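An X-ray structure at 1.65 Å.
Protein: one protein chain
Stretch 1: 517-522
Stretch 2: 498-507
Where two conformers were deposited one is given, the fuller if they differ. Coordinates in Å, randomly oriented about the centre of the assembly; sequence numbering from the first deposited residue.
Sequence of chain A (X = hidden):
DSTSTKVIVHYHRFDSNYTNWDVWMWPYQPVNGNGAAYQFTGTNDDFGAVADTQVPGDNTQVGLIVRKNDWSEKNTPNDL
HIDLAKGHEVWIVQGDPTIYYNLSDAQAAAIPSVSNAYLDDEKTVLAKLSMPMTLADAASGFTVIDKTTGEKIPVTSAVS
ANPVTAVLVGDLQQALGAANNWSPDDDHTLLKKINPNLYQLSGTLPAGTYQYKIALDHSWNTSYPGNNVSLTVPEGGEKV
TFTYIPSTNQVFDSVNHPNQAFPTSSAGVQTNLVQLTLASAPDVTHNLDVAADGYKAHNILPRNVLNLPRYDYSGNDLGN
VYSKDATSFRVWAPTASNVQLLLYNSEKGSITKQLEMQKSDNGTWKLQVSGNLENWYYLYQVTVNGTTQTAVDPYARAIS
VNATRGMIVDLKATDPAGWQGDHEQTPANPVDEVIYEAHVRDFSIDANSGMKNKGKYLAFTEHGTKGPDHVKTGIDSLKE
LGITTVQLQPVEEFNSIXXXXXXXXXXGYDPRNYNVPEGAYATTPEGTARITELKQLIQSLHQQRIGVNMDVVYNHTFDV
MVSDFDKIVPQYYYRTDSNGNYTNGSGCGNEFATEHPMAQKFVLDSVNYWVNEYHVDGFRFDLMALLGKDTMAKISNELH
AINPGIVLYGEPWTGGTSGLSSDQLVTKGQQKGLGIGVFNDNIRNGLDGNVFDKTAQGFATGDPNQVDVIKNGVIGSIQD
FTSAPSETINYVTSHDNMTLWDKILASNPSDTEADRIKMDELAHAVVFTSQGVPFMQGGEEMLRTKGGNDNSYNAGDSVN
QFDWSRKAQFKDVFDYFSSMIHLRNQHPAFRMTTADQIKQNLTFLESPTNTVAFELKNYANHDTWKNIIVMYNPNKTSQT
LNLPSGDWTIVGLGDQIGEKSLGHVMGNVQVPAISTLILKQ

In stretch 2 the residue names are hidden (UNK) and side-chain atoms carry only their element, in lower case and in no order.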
# COMPACT_ATOMS: atom_id res chain seq x y z
N PRO A 517 9.71 -4.60 -17.31
CA PRO A 517 9.77 -3.14 -17.42
C PRO A 517 8.80 -2.60 -18.45
O PRO A 517 8.62 -3.22 -19.51
CB PRO A 517 11.21 -2.88 -17.89
CG PRO A 517 11.97 -4.10 -17.46
CD PRO A 517 11.00 -5.21 -17.72
N GLU A 518 8.19 -1.46 -18.15
CA GLU A 518 7.31 -0.80 -19.12
C GLU A 518 8.01 -0.53 -20.47
O GLU A 518 9.07 0.10 -20.52
CB GLU A 518 6.76 0.51 -18.54
CG GLU A 518 5.93 1.32 -19.57
CD GLU A 518 4.73 0.56 -20.11
OE1 GLU A 518 4.14 -0.25 -19.37
OE2 GLU A 518 4.33 0.80 -21.30
N GLY A 519 7.37 -0.98 -21.55
CA GLY A 519 7.96 -0.88 -22.89
C GLY A 519 8.02 0.53 -23.45
O GLY A 519 8.95 0.88 -24.19
N ALA A 520 7.02 1.34 -23.10
CA ALA A 520 6.90 2.70 -23.65
C ALA A 520 8.13 3.56 -23.32
O ALA A 520 8.46 4.47 -24.08
CB ALA A 520 5.60 3.39 -23.15
N TYR A 521 8.82 3.25 -22.22
CA TYR A 521 10.00 4.02 -21.82
C TYR A 521 11.32 3.47 -22.37
O TYR A 521 12.38 4.04 -22.12
CB TYR A 521 10.06 4.13 -20.27
CG TYR A 521 8.77 4.60 -19.62
CD1 TYR A 521 8.01 5.61 -20.21
CD2 TYR A 521 8.33 4.05 -18.41
CE1 TYR A 521 6.80 6.06 -19.63
CE2 TYR A 521 7.11 4.49 -17.81
CZ TYR A 521 6.37 5.50 -18.44
OH TYR A 521 5.20 5.94 -17.88
N ALA A 522 11.25 2.36 -23.12
CA ALA A 522 12.42 1.80 -23.82
C ALA A 522 12.51 2.39 -25.22
O ALA A 522 11.50 2.84 -25.76
CB ALA A 522 12.31 0.28 -23.89
N UNK A 498 -0.58 1.47 -25.39
CA UNK A 498 -0.34 0.55 -26.49
C UNK A 498 1.11 0.76 -26.91
O UNK A 498 1.48 1.85 -27.30
c UNK A 498 -1.07 0.07 -28.92
o UNK A 498 -1.96 0.15 -29.79
c UNK A 498 -1.31 0.88 -27.64
o UNK A 498 -0.04 -0.61 -29.11
N UNK A 499 1.93 -0.29 -26.81
CA UNK A 499 3.37 -0.18 -27.12
C UNK A 499 3.69 0.15 -28.57
O UNK A 499 4.83 0.48 -28.89
o UNK A 499 5.36 -2.80 -23.46
c UNK A 499 4.12 -1.42 -26.67
o UNK A 499 5.17 -3.72 -25.45
c UNK A 499 4.23 -1.52 -25.14
c UNK A 499 4.97 -2.76 -24.66
N UNK A 500 2.70 0.02 -29.46
CA UNK A 500 2.89 0.47 -30.85
C UNK A 500 2.65 1.97 -30.98
O UNK A 500 2.94 2.55 -32.03
c UNK A 500 2.17 -1.80 -31.77
o UNK A 500 0.62 0.05 -31.68
c UNK A 500 1.99 -0.29 -31.89
N UNK A 501 2.09 2.56 -29.92
CA UNK A 501 1.86 4.01 -29.85
C UNK A 501 2.44 4.52 -28.53
O UNK A 501 1.70 4.96 -27.64
c UNK A 501 -0.22 3.97 -31.32
o UNK A 501 -2.37 4.23 -30.30
c UNK A 501 -1.73 4.04 -31.34
n UNK A 501 -2.32 3.87 -32.52
c UNK A 501 0.37 4.32 -29.97
N UNK A 502 3.78 4.46 -28.40
CA UNK A 502 4.38 4.63 -27.07
C UNK A 502 4.43 6.06 -26.53
O UNK A 502 4.93 6.27 -25.42
c UNK A 502 4.82 4.29 -29.44
c UNK A 502 6.12 4.43 -28.70
c UNK A 502 5.80 4.10 -27.26
N UNK A 503 3.91 7.02 -27.28
CA UNK A 503 3.90 8.40 -26.81
C UNK A 503 2.56 8.86 -26.23
O UNK A 503 2.38 10.05 -25.95
o UNK A 503 6.10 8.81 -29.48
c UNK A 503 4.43 9.35 -27.88
o UNK A 503 6.75 9.01 -27.38
c UNK A 503 5.86 9.04 -28.28
N UNK A 504 1.61 7.94 -26.05
CA UNK A 504 0.44 8.30 -25.27
C UNK A 504 0.90 8.44 -23.82
O UNK A 504 1.96 7.91 -23.44
c UNK A 504 -1.26 7.34 -26.89
o UNK A 504 -0.36 6.01 -25.07
c UNK A 504 -0.75 7.33 -25.44
N UNK A 505 0.13 9.18 -23.02
CA UNK A 505 0.54 9.50 -21.66
C UNK A 505 -0.22 8.71 -20.61
O UNK A 505 -1.44 8.75 -20.58
c UNK A 505 2.95 11.99 -18.80
c UNK A 505 2.32 11.72 -20.02
c UNK A 505 0.97 11.36 -20.07
o UNK A 505 2.87 12.15 -16.44
c UNK A 505 0.88 11.51 -17.64
c UNK A 505 2.23 11.89 -17.63
c UNK A 505 0.34 11.01 -21.39
c UNK A 505 0.26 11.24 -18.86
N UNK A 506 0.48 8.06 -19.67
CA UNK A 506 -0.19 7.56 -18.48
C UNK A 506 0.76 7.45 -17.29
O UNK A 506 1.94 7.12 -17.45
o UNK A 506 -1.77 5.48 -16.61
n UNK A 506 -3.23 6.04 -18.25
c UNK A 506 -1.99 5.88 -17.76
c UNK A 506 -0.85 6.19 -18.74
N UNK A 507 0.24 7.69 -16.08
CA UNK A 507 1.04 7.45 -14.87
C UNK A 507 1.44 5.99 -14.68
O UNK A 507 2.51 5.73 -14.13
c UNK A 507 -0.29 11.38 -12.45
c UNK A 507 -1.94 11.88 -10.80
c UNK A 507 -2.25 10.51 -10.70
c UNK A 507 0.25 9.34 -13.33
c UNK A 507 -1.58 9.56 -11.49
c UNK A 507 0.30 7.87 -13.59
c UNK A 507 -0.59 10.00 -12.38
c UNK A 507 -0.97 12.33 -11.67
c UNK A 507 1.02 10.32 -13.91
n UNK A 507 0.68 11.55 -13.40
O HOH W 1 3.58 7.80 -20.02
O HOH W 2 5.02 5.51 -15.18

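Position 498 carries two side-chain carbons, the second bearing two oxygens, and touches nothing on stretch 1. This short carboxylate is aspartate, D498.

At 499 three carbons run out in sequence, the third carrying two oxygens, one of which lies 3.3 Å from CA of G519. This is glutamate, E499. Its m, t chain extends far enough for OE2 to accept a weak hydrogen bond from N of G519 (3.3 Å, 121° at the hydrogen). An ideal CB on G519 would fall 2.1 Å from OE2 of E499, so the absence of a side chain makes room for the carboxylate.

Position 500 has one carbon bearing an oxygen and a second carbon, the branched pattern of threonine, and does not reach stretch 1. T500 gives OD1 of D498 two hydrogen bonds, from OG1 at 2.7 Å and from N at 2.8 Å, tying down the start of a type I turn.

At 501 three carbons end in one oxygen and one nitrogen, an amide: glutamine, Q501. Exposed and free of stretch 1, it closes that turn through its N, 2.8 Å from O of D498.

Three carbons at 502 close a ring onto the backbone nitrogen: proline, P502. Its CB points toward stretch 1 and lies 4.2 Å from CB of A520, while its O is 3.7 Å from the same methyl. Proline's restricted phi, here -76°, suits the second position of another type I turn.

Position 503 shows two carbons and two oxygens, without contact: D503, whose charge suits an exposed site. At 504 a carbon bears one oxygen and one carbon: T504, small, polar and also exposed, its N making a weak hydrogen bond to O of Q501 at 3.4 Å.

Position 505 has one carbon, then a six-carbon ring bearing an oxygen: tyrosine, Y505, its ring buried and its OH satisfied elsewhere in the structure. At 506 two carbons end in oxygen and nitrogen: asparagine, N506, whose OD1 is hydrogen-bonded just beyond the stretches; its backbone O lies 3.5 Å from OH of Y521. Fused five- and six-membered rings with one nitrogen mark 507 as tryptophan, W507, large and mostly apolar, suiting a buried site.

The contact is small, 226 Å². E499 meets the glycine backbone, P502 packs on A520, and waters link OH of Y521 to N of N506 and O of W507. The OE2 atoms of E518 and E499 approach to 4.3 Å, but E518 OE2 accepts from N of A520 at 3.3 Å, and E499 has partners elsewhere.

Stretch 2 (498-507) DETQPDTYNW
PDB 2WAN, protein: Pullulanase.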